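Local structure of immunity protein (Neisseria meningitidis, 4Q7O) at residues 13-16 and 17-21; 22-25 and 26-30; 102-105 and 106-110. The protein probably protects Neisseria meningitidis against the toxin of its own contact-dependent growth-inhibition system by binding that toxin and neutralising it. All coordinates share one frame; numbering follows the deposited sequence.

Contact 1. Residues 13-16 and 17-21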
loop_
_atom_site.group_PDB
_atom_site.type_symbol
_atom_site.label_atom_id
_atom_site.label_comp_id
_atom_site.label_asym_id
_atom_site.label_seq_id
_atom_site.Cartn_x
_atom_site.Cartn_y
_atom_site.Cartn_z
ATOM N N ASN B 13 2.895 4.429 7.083
ATOM C CA ASN B 13 2.698 4.671 5.664
ATOM C C ASN B 13 3.787 5.545 5.083
ATOM O O ASN B 13 4.271 5.288 3.989
ATOM C CB ASN B 13 1.327 5.311 5.394
ATOM C CG ASN B 13 0.231 4.286 5.209
ATOM O OD1 ASN B 13 0.167 3.607 4.177
ATOM N ND2 ASN B 13 -0.663 4.193 6.185
ATOM N N LYS B 14 4.163 6.597 5.800
ATOM C CA LYS B 14 5.216 7.481 5.306
ATOM C C LYS B 14 6.496 6.691 5.027
ATOM O O LYS B 14 7.069 6.768 3.936
ATOM C CB LYS B 14 5.471 8.606 6.305
ATOM C CG LYS B 14 6.630 9.512 5.952
ATOM C CD LYS B 14 6.679 10.709 6.897
ATOM C CE LYS B 14 7.869 11.604 6.609
ATOM N NZ LYS B 14 7.892 12.800 7.505
ATOM N N LYS B 15 6.929 5.904 6.003
ATOM C CA LYS B 15 8.185 5.186 5.861
ATOM C C LYS B 15 8.093 4.106 4.796
ATOM O O LYS B 15 8.951 4.012 3.926
ATOM C CB LYS B 15 8.638 4.585 7.194
ATOM C CG LYS B 15 10.073 4.093 7.186
ATOM C CD LYS B 15 11.042 5.241 7.477
ATOM C CE LYS B 15 11.033 5.621 8.953
ATOM N NZ LYS B 15 11.919 6.783 9.248
ATOM N N SER B 16 7.031 3.315 4.837
ATOM C CA SER B 16 6.914 2.214 3.898
ATOM C C SER B 16 6.756 2.697 2.448
ATOM O O SER B 16 7.389 2.152 1.542
ATOM C CB SER B 16 5.799 1.249 4.316
ATOM O OG SER B 16 4.544 1.904 4.365
ATOM N N ILE B 17 5.928 3.714 2.229
ATOM C CA ILE B 17 5.766 4.274 0.893
ATOM C C ILE B 17 7.080 4.859 0.384
ATOM O O ILE B 17 7.473 4.626 -0.761
ATOM C CB ILE B 17 4.627 5.322 0.851
ATOM C CG1 ILE B 17 3.279 4.618 1.024
ATOM C CG2 ILE B 17 4.658 6.132 -0.447
ATOM C CD1 ILE B 17 2.144 5.571 1.316
ATOM N N ASN B 18 7.787 5.594 1.233
ATOM C CA ASN B 18 9.060 6.163 0.808
ATOM C C ASN B 18 10.126 5.107 0.515
ATOM O O ASN B 18 11.069 5.365 -0.228
ATOM C CB ASN B 18 9.559 7.205 1.812
ATOM C CG ASN B 18 8.826 8.522 1.682
ATOM O OD1 ASN B 18 8.341 8.872 0.599
ATOM N ND2 ASN B 18 8.738 9.261 2.778
ATOM N N ASN B 19 9.964 3.921 1.092
ATOM C CA ASN B 19 10.867 2.794 0.828
ATOM C C ASN B 19 10.389 1.876 -0.303
ATOM O O ASN B 19 11.010 0.836 -0.562
ATOM C CB ASN B 19 11.068 1.953 2.094
ATOM C CG ASN B 19 11.905 2.660 3.155
ATOM O OD1 ASN B 19 12.623 3.624 2.867
ATOM N ND2 ASN B 19 11.840 2.160 4.392
ATOM N N ASN B 20 9.276 2.237 -0.951
ATOM C CA ASN B 20 8.697 1.425 -2.028
ATOM C C ASN B 20 8.206 0.073 -1.495
ATOM O O ASN B 20 8.119 -0.910 -2.225
ATOM C CB ASN B 20 9.691 1.242 -3.185
ATOM C CG ASN B 20 9.014 1.015 -4.527
ATOM O OD1 ASN B 20 7.826 1.296 -4.708
ATOM N ND2 ASN B 20 9.786 0.511 -5.487
ATOM N N HIS B 21 7.875 0.035 -0.209
ATOM C CA HIS B 21 7.367 -1.187 0.421
ATOM C C HIS B 21 5.878 -1.085 0.700
ATOM O O HIS B 21 5.424 -1.289 1.830
ATOM C CB HIS B 21 8.157 -1.486 1.694
ATOM C CG HIS B 21 9.590 -1.819 1.423
ATOM N ND1 HIS B 21 10.582 -1.689 2.371
ATOM C CD2 HIS B 21 10.198 -2.282 0.303
ATOM C CE1 HIS B 21 11.735 -2.057 1.847
ATOM N NE2 HIS B 21 11.530 -2.425 0.593
#
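Lys15 swings its CG opposite its backbone N (chi1 -167°), and Asn19 turns its CG away from its own carbonyl carbon (chi1 -71°). The two side chains therefore lie alongside each other, pointing the same way, with Lys15 CG 3.8 Å from Asn19 ND2. Lys15 lies in the last turn of helix 10-18 and Asn19 just after it, where the helix ends in a Schellman motif. The evidence is a positive phi of 65° at Asn20 together with two bonds reaching back: His21 N donates to Ser16 O at 2.8 Å, and Asn20 N to Ile17 O at 3.0 Å. Ser16 O also accepts a weak bond from Asn19 N. Before the cap, regular bonds run from Ile17 N to Asn13 O (2.9 Å) and from Asn18 N to Lys14 O (3.0 Å).

The polar ends are satisfied by neighbours. Ser16 OG and Asn13 ND2 reach back to Leu12 O and Phe9 O, Ser16 OG also bonds Ser25 OG, and Asn19 ND2 and His21 ND1 both bond Tyr110 OH on helix 104-121. Asn13 also packs on Phe22 of the second subunit, which places this side of the helix at the dimer interface. Asn13 and Ile17 meet at a slant, the methyl end Ile17 CD1 lying 4.0 Å from Asn13 OD1. Within the cap, one face of the His21 ring receives Asn19 O, 3.3 Å above its plane and offset toward the rim.

Contact 2. Residues 22-25 and 26-30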
loop_
_atom_site.group_PDB
_atom_site.type_symbol
_atom_site.label_atom_id
_atom_site.label_comp_id
_atom_site.label_asym_id
_atom_site.label_seq_id
_atom_site.Cartn_x
_atom_site.Cartn_y
_atom_site.Cartn_z
ATOM N N PHE B 22 5.133 -0.766 -0.353
ATOM C CA PHE B 22 3.693 -0.576 -0.269
ATOM C C PHE B 22 2.946 -1.823 0.214
ATOM O O PHE B 22 1.861 -1.709 0.777
ATOM C CB PHE B 22 3.138 -0.100 -1.615
ATOM C CG PHE B 22 3.505 -0.995 -2.766
ATOM C CD1 PHE B 22 2.698 -2.074 -3.109
ATOM C CD2 PHE B 22 4.658 -0.758 -3.504
ATOM C CE1 PHE B 22 3.026 -2.902 -4.173
ATOM C CE2 PHE B 22 5.002 -1.585 -4.565
ATOM C CZ PHE B 22 4.185 -2.665 -4.901
ATOM N N VAL B 23 3.525 -3.008 0.031
ATOM C CA VAL B 23 2.903 -4.223 0.564
ATOM C C VAL B 23 2.737 -4.144 2.087
ATOM O O VAL B 23 1.717 -4.589 2.638
ATOM C CB VAL B 23 3.697 -5.488 0.142
ATOM C CG1 VAL B 23 3.322 -6.690 1.003
ATOM C CG2 VAL B 23 3.455 -5.794 -1.339
ATOM N N ILE B 24 3.729 -3.557 2.760
ATOM C CA ILE B 24 3.651 -3.370 4.209
ATOM C C ILE B 24 2.509 -2.431 4.604
ATOM O O ILE B 24 1.786 -2.690 5.573
ATOM C CB ILE B 24 4.976 -2.837 4.784
ATOM C CG1 ILE B 24 6.129 -3.796 4.464
ATOM C CG2 ILE B 24 4.851 -2.610 6.283
ATOM C CD1 ILE B 24 5.919 -5.211 4.967
ATOM N N SER B 25 2.360 -1.341 3.854
ATOM C CA SER B 25 1.278 -0.376 4.057
ATOM C C SER B 25 -0.076 -1.084 3.978
ATOM O O SER B 25 -0.951 -0.906 4.835
ATOM C CB SER B 25 1.320 0.723 2.977
ATOM O OG SER B 25 2.644 1.033 2.552
ATOM N N ILE B 26 -0.245 -1.896 2.941
ATOM C CA ILE B 26 -1.509 -2.591 2.717
ATOM C C ILE B 26 -1.745 -3.640 3.791
ATOM O O ILE B 26 -2.860 -3.793 4.288
ATOM C CB ILE B 26 -1.524 -3.260 1.328
ATOM C CG1 ILE B 26 -1.422 -2.203 0.227
ATOM C CG2 ILE B 26 -2.781 -4.109 1.129
ATOM C CD1 ILE B 26 -1.205 -2.809 -1.145
ATOM N N PHE B 27 -0.685 -4.348 4.163
ATOM C CA PHE B 27 -0.755 -5.383 5.189
ATOM C C PHE B 27 -1.384 -4.854 6.480
ATOM O O PHE B 27 -2.368 -5.402 6.980
ATOM C CB PHE B 27 0.649 -5.933 5.458
ATOM C CG PHE B 27 0.700 -6.970 6.541
ATOM C CD1 PHE B 27 0.516 -8.315 6.249
ATOM C CD2 PHE B 27 0.966 -6.609 7.852
ATOM C CE1 PHE B 27 0.567 -9.268 7.250
ATOM C CE2 PHE B 27 1.008 -7.561 8.856
ATOM C CZ PHE B 27 0.812 -8.886 8.555
ATOM N N PHE B 28 -0.834 -3.771 7.011
ATOM C CA PHE B 28 -1.343 -3.250 8.270
ATOM C C PHE B 28 -2.731 -2.632 8.161
ATOM O O PHE B 28 -3.577 -2.873 9.018
ATOM C CB PHE B 28 -0.338 -2.301 8.926
ATOM C CG PHE B 28 0.769 -3.020 9.617
ATOM C CD1 PHE B 28 0.512 -3.740 10.775
ATOM C CD2 PHE B 28 2.057 -3.003 9.110
ATOM C CE1 PHE B 28 1.522 -4.426 11.423
ATOM C CE2 PHE B 28 3.068 -3.686 9.757
ATOM C CZ PHE B 28 2.799 -4.399 10.910
ATOM N N GLU B 29 -2.987 -1.871 7.101
ATOM C CA GLU B 29 -4.288 -1.223 6.988
ATOM C C GLU B 29 -5.414 -2.225 6.822
ATOM O O GLU B 29 -6.485 -2.076 7.412
ATOM C CB GLU B 29 -4.320 -0.214 5.841
ATOM C CG GLU B 29 -5.683 0.460 5.643
ATOM C CD GLU B 29 -6.201 1.200 6.872
ATOM O OE1 GLU B 29 -5.399 1.578 7.753
ATOM O OE2 GLU B 29 -7.430 1.413 6.949
ATOM N N THR B 30 -5.178 -3.260 6.028
ATOM C CA THR B 30 -6.255 -4.204 5.765
ATOM C C THR B 30 -6.552 -5.086 6.986
ATOM O O THR B 30 -7.706 -5.391 7.262
ATOM C CB THR B 30 -6.026 -5.020 4.477
ATOM O OG1 THR B 30 -4.802 -5.743 4.581
ATOM C CG2 THR B 30 -5.964 -4.099 3.266
#
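Phe28 rises beside Ile24, one turn back along the alpha-helix 22-34, and its side chain can be traced outward against that neighbour. Phe28 CB lies 4.0 Å from Ile24 O; CG stands anti to the carbonyl carbon and beside the backbone N (chi1 -78°), still near Ile24 O, which carries the ring along the Ile24 side chain. Next, CD2 comes 3.6 Å from Ile24 O and 4.0 Å from Ile24 CG2, and CE2 stays within 4.1 Å of the same methyl. CG2 meets the ring at its edge and in its plane, the two side chains pointing the same way. Over one face of the Phe28 ring stands Phe27 CD2, 3.8 Å above the plane and over its centre. The ring also makes an edge-to-face contact with Phe111, so this side of the helix is buried in an aromatic cluster.

The backbone keeps an i to i+4 pattern throughout: Ile26 N bonds Phe22 O, Phe27 N bonds Val23 O, Phe28 N bonds Ile24 O, and Glu29 N bonds Ser25 O. Another flank of the helix faces the second subunit. There Ile26 packs on Ile26 of the other chain, while within this chain Ile26 CD1 lies at the edge of the Phe22 ring, 4.4 Å from Phe22 CD1. One turn on, Thr30 OG1 (2.8 Å) and Thr30 N (2.9 Å) both donate to Ile26 O, from opposite faces of its plane.

Contact 3. Residues 102-105 and 106-110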
loop_
_atom_site.group_PDB
_atom_site.type_symbol
_atom_site.label_atom_id
_atom_site.label_comp_id
_atom_site.label_asym_id
_atom_site.label_seq_id
_atom_site.Cartn_x
_atom_site.Cartn_y
_atom_site.Cartn_z
ATOM N N ILE B 102 11.746 -8.646 2.853
ATOM C CA ILE B 102 12.647 -7.663 3.447
ATOM C C ILE B 102 13.475 -8.308 4.563
ATOM O O ILE B 102 13.113 -9.370 5.064
ATOM C CB ILE B 102 11.877 -6.437 4.002
ATOM C CG1 ILE B 102 10.755 -6.873 4.953
ATOM C CG2 ILE B 102 11.335 -5.587 2.867
ATOM C CD1 ILE B 102 10.053 -5.699 5.647
ATOM N N PRO B 103 14.587 -7.672 4.959
ATOM C CA PRO B 103 15.302 -8.205 6.125
ATOM C C PRO B 103 14.442 -8.136 7.383
ATOM O O PRO B 103 13.639 -7.213 7.536
ATOM C CB PRO B 103 16.496 -7.251 6.269
ATOM C CG PRO B 103 16.674 -6.645 4.903
ATOM C CD PRO B 103 15.271 -6.503 4.374
ATOM N N ILE B 104 14.616 -9.096 8.284
ATOM C CA ILE B 104 13.892 -9.089 9.549
ATOM C C ILE B 104 14.124 -7.797 10.348
ATOM O O ILE B 104 13.209 -7.280 10.972
ATOM C CB ILE B 104 14.212 -10.356 10.378
ATOM C CG1 ILE B 104 13.563 -11.577 9.717
ATOM C CG2 ILE B 104 13.723 -10.220 11.810
ATOM C CD1 ILE B 104 14.003 -12.902 10.295
ATOM N N ASN B 105 15.330 -7.249 10.305
ATOM C CA ASN B 105 15.588 -6.001 11.019
ATOM C C ASN B 105 14.669 -4.887 10.543
ATOM O O ASN B 105 14.106 -4.135 11.347
ATOM C CB ASN B 105 17.043 -5.559 10.837
ATOM C CG ASN B 105 18.015 -6.397 11.623
ATOM O OD1 ASN B 105 17.628 -7.164 12.512
ATOM N ND2 ASN B 105 19.295 -6.242 11.316
ATOM N N LEU B 106 14.527 -4.765 9.229
ATOM C CA LEU B 106 13.631 -3.759 8.670
ATOM C C LEU B 106 12.182 -4.061 9.023
ATOM O O LEU B 106 11.414 -3.153 9.326
ATOM C CB LEU B 106 13.824 -3.632 7.153
ATOM C CG LEU B 106 12.873 -2.646 6.464
ATOM C CD1 LEU B 106 13.030 -1.229 7.001
ATOM C CD2 LEU B 106 13.077 -2.660 4.965
ATOM N N ALA B 107 11.806 -5.337 9.004
ATOM C CA ALA B 107 10.460 -5.712 9.439
ATOM C C ALA B 107 10.184 -5.260 10.871
ATOM O O ALA B 107 9.127 -4.693 11.153
ATOM C CB ALA B 107 10.241 -7.205 9.308
ATOM N N TYR B 108 11.127 -5.497 11.778
ATOM C CA TYR B 108 10.948 -5.024 13.150
ATOM C C TYR B 108 10.805 -3.503 13.234
ATOM O O TYR B 108 10.018 -2.995 14.023
ATOM C CB TYR B 108 12.077 -5.511 14.058
ATOM C CG TYR B 108 11.783 -6.846 14.690
ATOM C CD1 TYR B 108 11.020 -6.935 15.853
ATOM C CD2 TYR B 108 12.258 -8.018 14.132
ATOM C CE1 TYR B 108 10.746 -8.160 16.440
ATOM C CE2 TYR B 108 11.992 -9.251 14.718
ATOM C CZ TYR B 108 11.236 -9.314 15.868
ATOM O OH TYR B 108 10.964 -10.537 16.439
ATOM N N HIS B 109 11.580 -2.793 12.424
ATOM C CA HIS B 109 11.477 -1.341 12.287
ATOM C C HIS B 109 10.042 -0.962 11.909
ATOM O O HIS B 109 9.417 -0.125 12.564
ATOM C CB HIS B 109 12.492 -0.902 11.223
ATOM C CG HIS B 109 12.493 0.560 10.896
ATOM N ND1 HIS B 109 12.959 1.521 11.766
ATOM C CD2 HIS B 109 12.170 1.211 9.754
ATOM C CE1 HIS B 109 12.885 2.708 11.188
ATOM N NE2 HIS B 109 12.412 2.548 9.965
ATOM N N TYR B 110 9.501 -1.603 10.880
ATOM C CA TYR B 110 8.121 -1.330 10.484
ATOM C C TYR B 110 7.109 -1.685 11.567
ATOM O O TYR B 110 6.171 -0.934 11.804
ATOM C CB TYR B 110 7.766 -2.083 9.208
ATOM C CG TYR B 110 8.367 -1.529 7.938
ATOM C CD1 TYR B 110 8.411 -0.159 7.698
ATOM C CD2 TYR B 110 8.868 -2.386 6.960
ATOM C CE1 TYR B 110 8.939 0.344 6.525
ATOM C CE2 TYR B 110 9.402 -1.887 5.775
ATOM C CZ TYR B 110 9.439 -0.523 5.568
ATOM O OH TYR B 110 9.958 -0.021 4.403
#
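Ile102 makes the widest set of apolar contacts, touching three residues of the following helix. Its CG1 branch takes the crowded position between backbone N and carbonyl carbon (chi1 53°), sending CD1 toward Tyr110 and Ala107. That methyl meets the Tyr110 ring at its edge and in plane, 3.8 Å from CD2, and lies 4.0 Å from Ala107 CB. The other branch, Ile102 CG2, stands 4.0 Å from Leu106 CD2, the two side chains crossing at about a right angle. Leu106 in turn places CD1 over one face of the Tyr110 ring, offset toward the rim, so that this ring has aliphatic neighbours both at its edge and over a face. Pro103 adds a looser touch, its ring CD 4.2 Å from Leu106 CB.

Hydrogen bonding marks where strand gives way to helix. Strand 98-103, an outermost strand of the four-stranded antiparallel sheet within this chain, runs directly into helix 104-121, and Pro103 occupies the N-cap. The first bond of the helix joins Ala107 N to Pro103 O (3.0 Å, 163° at the hydrogen). Tyr108 N then bonds Ile104 O and His109 N bonds Asn105 O. On the strand side Ile102 keeps backbone bonding with Ile87, so its side chain leaves a sheet-bound backbone and packs against the helix.

A methyl-to-ring-edge contact joins Ile104 and Tyr108, which lie side by side and point the same way. Ile104 CG2 sits at the ring edge, in plane, 3.5 Å from Tyr108 CD2 and equally close to CE2. The Tyr108 ring also meets that of Tyr136, edge-to-face, on helix 126-139, and Lys62 of strand 58-62 packs against both Ile104 and Tyr108.

How the contacts relate
Along the chain the three contacts come in series. Contact 1 closes helix 10-18, contact 2 lies in the early turns of helix 22-34 straight after it, and contact 3 comes much later, where strand 98-103 passes into helix 104-121. The centres of contacts 1 and 2 are about 10 Å apart. Contact 3 has its centre about 13 Å from that of contact 1 and about 14 Å from that of contact 2. Each touches the other two. Contacts 2 and 3 meet through Ile24, whose CG1 lies 4.0 Å from Tyr110 CD2. The first two helices and the start of helix 104-121 thus pack together at the 98-103 edge of the sheet. Contacts 1 and 2 touch the second subunit as well, whereas no other chain of the assembly reaches contact 3.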